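Local coordinates for conserved protein (MTH177) (Methanothermobacter marburgensis, PDB 1TR8), which probably contacts nascent polypeptide chains as they emerge from the ribosome, acting as a homodimer that binds ribosomal RNA, at residues A[67-72]-A[78-83]; A[88-91]-A[96-99]. One frame throughout, in Å; residues are numbered along the deposited sequence.

Contact 1 of 2, residues A[67-72]-A[78-83]; sequences DDIELV and ASREDA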
loop_
_atom_site.group_PDB
_atom_site.type_symbol
_atom_site.label_atom_id
_atom_site.label_comp_id
_atom_site.label_asym_id
_atom_site.label_seq_id
_atom_site.Cartn_x
_atom_site.Cartn_y
_atom_site.Cartn_z
ATOM N N ASP A 67 -30.714 6.931 -12.176
ATOM C CA ASP A 67 -31.632 8.046 -12.006
ATOM C C ASP A 67 -30.927 9.273 -11.435
ATOM O O ASP A 67 -31.249 10.393 -11.804
ATOM C CB ASP A 67 -32.836 7.626 -11.158
ATOM C CG ASP A 67 -33.690 6.587 -11.847
ATOM O OD1 ASP A 67 -33.439 6.304 -13.043
ATOM O OD2 ASP A 67 -34.630 5.986 -11.278
ATOM N N ASP A 68 -29.914 9.077 -10.604
ATOM C CA ASP A 68 -29.139 10.205 -10.109
ATOM C C ASP A 68 -28.250 10.802 -11.174
ATOM O O ASP A 68 -28.152 12.012 -11.276
ATOM C CB ASP A 68 -28.274 9.761 -8.946
ATOM C CG ASP A 68 -29.086 9.399 -7.726
ATOM O OD1 ASP A 68 -30.334 9.406 -7.811
ATOM O OD2 ASP A 68 -28.550 9.103 -6.643
ATOM N N ILE A 69 -27.598 9.959 -11.967
ATOM C CA ILE A 69 -26.813 10.438 -13.113
ATOM C C ILE A 69 -27.697 11.235 -14.055
ATOM O O ILE A 69 -27.352 12.344 -14.412
ATOM C CB ILE A 69 -26.155 9.267 -13.865
ATOM C CG1 ILE A 69 -25.161 8.560 -12.943
ATOM C CG2 ILE A 69 -25.417 9.751 -15.119
ATOM C CD1 ILE A 69 -24.650 7.255 -13.500
ATOM N N GLU A 70 -28.851 10.679 -14.402
ATOM C CA GLU A 70 -29.835 11.337 -15.275
ATOM C C GLU A 70 -30.250 12.704 -14.743
ATOM O O GLU A 70 -30.241 13.683 -15.477
ATOM C CB GLU A 70 -31.080 10.462 -15.430
ATOM C CG GLU A 70 -30.883 9.316 -16.402
ATOM C CD GLU A 70 -32.032 8.324 -16.378
ATOM O OE1 GLU A 70 -33.163 8.689 -15.945
ATOM O OE2 GLU A 70 -31.799 7.165 -16.802
ATOM N N LEU A 71 -30.585 12.757 -13.461
ATOM C CA LEU A 71 -31.031 14.001 -12.814
ATOM C C LEU A 71 -29.969 15.098 -12.894
ATOM O O LEU A 71 -30.242 16.245 -13.267
ATOM C CB LEU A 71 -31.387 13.732 -11.352
ATOM C CG LEU A 71 -32.315 14.731 -10.653
ATOM C CD1 LEU A 71 -33.178 14.008 -9.650
ATOM C CD2 LEU A 71 -31.559 15.821 -9.956
ATOM N N VAL A 72 -28.729 14.716 -12.616
ATOM C CA VAL A 72 -27.625 15.669 -12.665
ATOM C C VAL A 72 -27.361 16.160 -14.100
ATOM O O VAL A 72 -27.115 17.337 -14.322
ATOM C CB VAL A 72 -26.322 15.068 -12.070
ATOM C CG1 VAL A 72 -25.178 16.067 -12.171
ATOM C CG2 VAL A 72 -26.523 14.656 -10.633
ATOM N N ALA A 78 -24.825 18.432 -18.123
ATOM C CA ALA A 78 -23.502 17.824 -18.161
ATOM C C ALA A 78 -23.558 16.503 -18.921
ATOM O O ALA A 78 -24.618 15.893 -19.062
ATOM C CB ALA A 78 -22.986 17.609 -16.763
ATOM N N SER A 79 -22.408 16.106 -19.464
ATOM C CA SER A 79 -22.272 14.833 -20.135
ATOM C C SER A 79 -22.421 13.741 -19.107
ATOM O O SER A 79 -22.309 13.995 -17.911
ATOM C CB SER A 79 -20.893 14.699 -20.782
ATOM O OG SER A 79 -19.875 14.774 -19.799
ATOM N N ARG A 80 -22.617 12.517 -19.590
ATOM C CA ARG A 80 -22.776 11.379 -18.723
ATOM C C ARG A 80 -21.506 11.236 -17.924
ATOM O O ARG A 80 -21.549 10.942 -16.739
ATOM C CB ARG A 80 -23.017 10.126 -19.551
ATOM C CG ARG A 80 -23.291 8.902 -18.728
ATOM C CD ARG A 80 -24.024 7.833 -19.498
ATOM N NE ARG A 80 -25.465 8.060 -19.505
ATOM C CZ ARG A 80 -26.305 7.530 -18.618
ATOM N NH1 ARG A 80 -25.839 6.764 -17.632
ATOM N NH2 ARG A 80 -27.608 7.802 -18.693
ATOM N N GLU A 81 -20.388 11.384 -18.629
ATOM C CA GLU A 81 -19.040 11.343 -18.079
ATOM C C GLU A 81 -18.813 12.297 -16.898
ATOM O O GLU A 81 -18.405 11.882 -15.816
ATOM C CB GLU A 81 -18.057 11.683 -19.209
ATOM C CG GLU A 81 -16.607 11.714 -18.781
ATOM C CD GLU A 81 -15.652 11.943 -19.934
ATOM O OE1 GLU A 81 -16.004 12.701 -20.878
ATOM O OE2 GLU A 81 -14.550 11.349 -19.889
ATOM N N ASP A 82 -19.066 13.581 -17.105
ATOM C CA ASP A 82 -18.908 14.558 -16.024
ATOM C C ASP A 82 -19.894 14.375 -14.889
ATOM O O ASP A 82 -19.564 14.605 -13.734
ATOM C CB ASP A 82 -19.044 15.980 -16.570
ATOM C CG ASP A 82 -18.000 16.307 -17.597
ATOM O OD1 ASP A 82 -16.953 15.619 -17.638
ATOM O OD2 ASP A 82 -18.153 17.224 -18.424
ATOM N N ALA A 83 -21.135 14.025 -15.199
ATOM C CA ALA A 83 -22.135 13.839 -14.145
ATOM C C ALA A 83 -21.699 12.683 -13.265
ATOM O O ALA A 83 -21.753 12.738 -12.042
ATOM C CB ALA A 83 -23.533 13.591 -14.745
#

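Contact 2 of 2, residues A[88-91]-A[96-99]; sequences QETG and EAIM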
loop_
_atom_site.group_PDB
_atom_site.type_symbol
_atom_site.label_atom_id
_atom_site.label_comp_id
_atom_site.label_asym_id
_atom_site.label_seq_id
_atom_site.Cartn_x
_atom_site.Cartn_y
_atom_site.Cartn_z
ATOM N N GLN A 88 -19.286 10.717 -8.183
ATOM C CA GLN A 88 -18.150 10.019 -7.586
ATOM C C GLN A 88 -17.451 10.974 -6.614
ATOM O O GLN A 88 -17.223 10.618 -5.470
ATOM C CB GLN A 88 -17.123 9.572 -8.648
ATOM C CG GLN A 88 -17.444 8.350 -9.536
ATOM C CD GLN A 88 -16.289 8.007 -10.531
ATOM O OE1 GLN A 88 -15.452 7.121 -10.268
ATOM N NE2 GLN A 88 -16.235 8.720 -11.653
ATOM N N GLU A 89 -17.120 12.180 -7.089
ATOM C CA GLU A 89 -16.426 13.203 -6.280
ATOM C C GLU A 89 -17.153 13.556 -4.981
ATOM O O GLU A 89 -16.514 13.785 -3.968
ATOM C CB GLU A 89 -16.200 14.521 -7.048
ATOM C CG GLU A 89 -15.037 14.536 -8.030
ATOM C CD GLU A 89 -13.666 14.598 -7.378
ATOM O OE1 GLU A 89 -13.509 15.233 -6.303
ATOM O OE2 GLU A 89 -12.725 14.025 -7.977
ATOM N N THR A 90 -18.475 13.647 -5.003
ATOM C CA THR A 90 -19.232 14.000 -3.790
ATOM C C THR A 90 -19.786 12.808 -2.990
ATOM O O THR A 90 -20.688 12.971 -2.170
ATOM C CB THR A 90 -20.406 14.894 -4.173
ATOM O OG1 THR A 90 -21.376 14.148 -4.930
ATOM C CG2 THR A 90 -19.951 15.997 -5.104
ATOM N N GLY A 91 -19.323 11.600 -3.283
ATOM C CA GLY A 91 -19.882 10.405 -2.659
ATOM C C GLY A 91 -21.372 10.166 -2.862
ATOM O O GLY A 91 -22.076 9.711 -1.964
ATOM N N GLU A 96 -24.756 18.475 -3.986
ATOM C CA GLU A 96 -23.405 18.961 -4.203
ATOM C C GLU A 96 -22.920 18.674 -5.629
ATOM O O GLU A 96 -22.185 19.464 -6.207
ATOM C CB GLU A 96 -22.457 18.322 -3.205
ATOM C CG GLU A 96 -22.738 18.722 -1.773
ATOM C CD GLU A 96 -22.077 17.804 -0.771
ATOM O OE1 GLU A 96 -21.290 16.910 -1.187
ATOM O OE2 GLU A 96 -22.327 18.007 0.439
ATOM N N ALA A 97 -23.302 17.521 -6.172
ATOM C CA ALA A 97 -22.947 17.154 -7.532
ATOM C C ALA A 97 -23.485 18.209 -8.484
ATOM O O ALA A 97 -22.756 18.695 -9.339
ATOM C CB ALA A 97 -23.521 15.775 -7.872
ATOM N N ILE A 98 -24.736 18.618 -8.255
ATOM C CA ILE A 98 -25.397 19.663 -9.051
ATOM C C ILE A 98 -24.689 21.014 -8.931
ATOM O O ILE A 98 -24.402 21.665 -9.949
ATOM C CB ILE A 98 -26.903 19.750 -8.666
ATOM C CG1 ILE A 98 -27.664 18.586 -9.311
ATOM C CG2 ILE A 98 -27.543 21.071 -9.090
ATOM C CD1 ILE A 98 -29.077 18.409 -8.791
HETATM N N MSE A 99 -24.380 21.401 -7.693
HETATM C CA MSE A 99 -23.730 22.666 -7.424
HETATM C C MSE A 99 -22.351 22.733 -8.065
HETATM O O MSE A 99 -21.971 23.777 -8.577
HETATM C CB MSE A 99 -23.666 22.953 -5.920
HETATM C CG MSE A 99 -25.045 23.302 -5.373
HETATM SE SE MSE A 99 -25.113 23.673 -3.473
HETATM C CE MSE A 99 -24.682 25.506 -3.451
#

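Contact 1 of 2, residues A[67-72]-A[78-83]
Val72 and Ala83 meet at the heart of this helix pair, with Val72 CG1 3.9 Å from Ala83 CB. That branch of the valine lies anti to its own backbone N (chi1 178°), which carries it out to the alanine methyl. Ala83 CB also settles 4.0 Å from the carbonyl oxygen Ile69 O and 4.3 Å from Ile69 CG2. Because alanine is so small, its methyl can sit against the backbone of the other helix, and the CA atoms of Ile69 and Ala83 come within 5.9 Å.

Arg80 closes the solvent side of this apolar patch. Its chain bends about CG–CD (chi3 -84°) and runs at about a right angle to the Ile69 side chain, which brings Ile69 CG2 over one face of the guanidinium, towards its rim, at 3.9 Å from Arg80 NH1. Glu66, just before 67-72, forms a salt bridge with Arg80 NH1 and holds one end of the guanidinium. Glu70 OE2 stays 4.6 Å from Arg80 NH2, too far for an ion pair, though its charge probably adds some attraction.

Behind these residues, Ser79 is the N-cap of the second helix: its OG accepts from Asp82 N at 3.1 Å in a nearly straight bond (172°), setting the first turn that presents Arg80 and Ala83. Both segments belong to the UBA domain, a compact three-helix bundle, and this is the packing of its first two helices, 66-76 and 80-89. Leu87 of the latter extends the core by touching Ile69 and Val72, while Leu94 of helix 94-100 packs against Val72.

Contact 2 of 2, residues A[88-91]-A[96-99]
Thr90 makes this contact almost alone: it is the one residue of 88-91 to touch 96-99, and it does so just where its helix stops. Its CG2 rests on the neighbouring helix, 3.8 Å from Ala97 N and 3.9 Å from Glu96 CB. With chi1 at 68° the hydroxyl is flanked by the backbone N and the carbonyl carbon, and from there Thr90 OG1 lies 4.0 Å from Ala97 CB and hydrogen-bonds to the carbonyl oxygen of Asp93. Helix 80-89 ends here in a Schellman motif, with Gly91 at positive phi as the C-prime residue, its N bonded to Gln88 O at 3.2 Å and the next residue's N to Leu87 O; the turn leads into the last helix of the UBA domain. Replacing Thr90 by an alanine would probably leave Asp93 O without this hydroxyl partner and open a gap beside Glu96 CB and Ala97 where the threonine methyl now packs. The Glu96 side chain passes alongside that of Thr90, the two running in opposite senses, and is stretched out from CG on. Its OE1 stands 3.7 Å from Thr90 CB, a van der Waals contact. Asp93 also accepts from Glu96 N through its OD1.

In the fold
Contact 1 and contact 2 follow one another along the chain and share helix 80-89: its first turns pack on helix 66-76, and the turn that ends it packs on helix 94-100. Their centres are 10 Å apart. Helices 66-76 and 94-100 also meet directly, Leu71 CD2 lying 3.8 Å from Ile98 CD1 and Val72 CG2 4.2 Å from Ala97 CB, so the three helices close on one another. Val72 and Ala97 each take part in both a described contact and this third interface. The centres of contacts 1 and 2 lie about 22 and 17 Å from the chain's centre, and a Glu89–Arg26 salt bridge links helix 80-89 to the turn between strands 19-23 and 27-32.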